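Local atomic coordinates of sensor protein (Shewanella oneidensis, PDB entry 3LIC), a protein that probably senses extracellular signals through its PDC-fold domain and relays them as a membrane-bound histidine kinase of a two-component system. Residues L89-Y93 against L104-A108. Numbering follows the deposited sequence.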
loop_
_atom_site.group_PDB
_atom_site.type_symbol
_atom_site.label_atom_id
_atom_site.label_comp_id
_atom_site.label_asym_id
_atom_site.label_seq_id
_atom_site.Cartn_x
_atom_site.Cartn_y
_atom_site.Cartn_z
ATOM N N LEU A 89 -11.490 23.599 3.761
ATOM C CA LEU A 89 -11.038 22.251 3.458
ATOM C C LEU A 89 -12.034 21.704 2.475
ATOM O O LEU A 89 -13.246 21.926 2.621
ATOM C CB LEU A 89 -11.007 21.363 4.731
ATOM C CG LEU A 89 -9.991 21.766 5.841
ATOM C CD1 LEU A 89 -10.004 20.734 6.922
ATOM C CD2 LEU A 89 -8.538 21.963 5.311
ATOM N N PHE A 90 -11.555 21.028 1.445
ATOM C CA PHE A 90 -12.495 20.419 0.526
ATOM C C PHE A 90 -11.831 19.195 -0.053
ATOM O O PHE A 90 -10.809 19.288 -0.683
ATOM C CB PHE A 90 -12.899 21.447 -0.571
ATOM C CG PHE A 90 -13.872 20.893 -1.672
ATOM C CD1 PHE A 90 -15.055 20.242 -1.338
ATOM C CD2 PHE A 90 -13.625 21.144 -3.025
ATOM C CE1 PHE A 90 -15.943 19.757 -2.312
ATOM C CE2 PHE A 90 -14.514 20.700 -4.034
ATOM C CZ PHE A 90 -15.665 19.975 -3.676
ATOM N N SER A 91 -12.423 18.025 0.157
ATOM C CA SER A 91 -11.812 16.815 -0.319
ATOM C C SER A 91 -12.792 15.688 -0.578
ATOM O O SER A 91 -12.835 14.679 0.124
ATOM C CB SER A 91 -10.641 16.416 0.570
ATOM O OG SER A 91 -10.199 15.089 0.311
ATOM N N PRO A 92 -13.559 15.833 -1.669
ATOM C CA PRO A 92 -14.389 14.706 -2.125
ATOM C C PRO A 92 -13.611 13.383 -2.149
ATOM O O PRO A 92 -12.466 13.354 -2.580
ATOM C CB PRO A 92 -14.736 15.106 -3.548
ATOM C CG PRO A 92 -14.696 16.676 -3.492
ATOM C CD PRO A 92 -13.573 16.993 -2.597
ATOM N N TYR A 93 -14.260 12.293 -1.766
ATOM C CA TYR A 93 -13.599 11.006 -1.653
ATOM C C TYR A 93 -14.632 9.911 -1.819
ATOM O O TYR A 93 -15.694 9.985 -1.218
ATOM C CB TYR A 93 -12.994 10.920 -0.237
ATOM C CG TYR A 93 -12.415 9.585 0.127
ATOM C CD1 TYR A 93 -11.281 9.073 -0.548
ATOM C CD2 TYR A 93 -12.954 8.837 1.180
ATOM C CE1 TYR A 93 -10.737 7.824 -0.206
ATOM C CE2 TYR A 93 -12.401 7.610 1.531
ATOM C CZ TYR A 93 -11.324 7.111 0.838
ATOM O OH TYR A 93 -10.793 5.911 1.244
ATOM N N LEU A 104 -17.794 10.880 0.855
ATOM C CA LEU A 104 -17.836 11.974 1.807
ATOM C C LEU A 104 -16.848 13.009 1.365
ATOM O O LEU A 104 -15.848 12.678 0.698
ATOM C CB LEU A 104 -17.521 11.552 3.261
ATOM C CG LEU A 104 -16.110 11.112 3.643
ATOM C CD1 LEU A 104 -15.830 11.272 5.172
ATOM C CD2 LEU A 104 -16.014 9.681 3.220
ATOM N N ASP A 105 -17.143 14.244 1.713
ATOM C CA ASP A 105 -16.177 15.268 1.661
ATOM C C ASP A 105 -15.319 15.159 2.936
ATOM O O ASP A 105 -15.771 15.509 4.048
ATOM C CB ASP A 105 -16.868 16.636 1.557
ATOM C CG ASP A 105 -15.888 17.748 1.563
ATOM O OD1 ASP A 105 -14.672 17.480 1.656
ATOM O OD2 ASP A 105 -16.299 18.911 1.501
ATOM N N ILE A 106 -14.085 14.653 2.793
ATOM C CA ILE A 106 -13.254 14.441 3.974
ATOM C C ILE A 106 -13.045 15.776 4.744
ATOM O O ILE A 106 -12.933 15.804 5.938
ATOM C CB ILE A 106 -11.917 13.808 3.541
ATOM C CG1 ILE A 106 -12.135 12.376 3.054
ATOM C CG2 ILE A 106 -10.889 13.768 4.636
ATOM C CD1 ILE A 106 -10.772 11.684 2.671
ATOM N N GLY A 107 -13.031 16.901 4.053
ATOM C CA GLY A 107 -12.683 18.142 4.715
ATOM C C GLY A 107 -13.885 18.695 5.517
ATOM O O GLY A 107 -13.720 19.605 6.298
ATOM N N ALA A 108 -15.085 18.144 5.323
ATOM C CA ALA A 108 -16.298 18.591 6.027
ATOM C C ALA A 108 -16.663 17.549 7.070
ATOM O O ALA A 108 -17.020 17.895 8.212
ATOM C CB ALA A 108 -17.504 18.805 5.010
HETATM O O HOH W 1 -15.697 21.118 2.395
#
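With CG anti to the backbone N (chi1 177°), the side chain of Asp-105 reaches across to the backbone of Ser-91, while Phe-90, turned likewise about its first torsion, brings its ring edge to the same carboxylate. Asp-105 OD1 accepts from Ser-91 N at 2.8 Å and from Gly-107 N at 3.0 Å, the two donors approaching from opposite faces of the carboxylate plane. The other oxygen, OD2, lies at the edge of the Phe-90 ring, 3.4 Å from CD1, with ring and carboxylate planes nearly perpendicular (84°); a water joins OD2 to Leu-89 O. Asp-105 ends strand 101-105, the outer strand of the antiparallel hairpin with 92-96 in the first PDC sensor domain, and its bond from Gly-107 N caps the short helix 106-109. With an alanine in its place, Ser-91 N and Gly-107 N would probably lose their shared acceptor and the helix its cap. Ile-106 N donates to Ser-91 O at 2.9 Å. Farther along, Leu-104 N donates to Tyr-93 O at 3.1 Å. Ile-106 CD1 makes an off-centre CH-pi contact with the Tyr-93 ring, 4.1 Å from its centroid, and Leu-104 CD2 touches that ring's edge; the Tyr-93 hydroxyl is hydrogen-bonded to Asp-166.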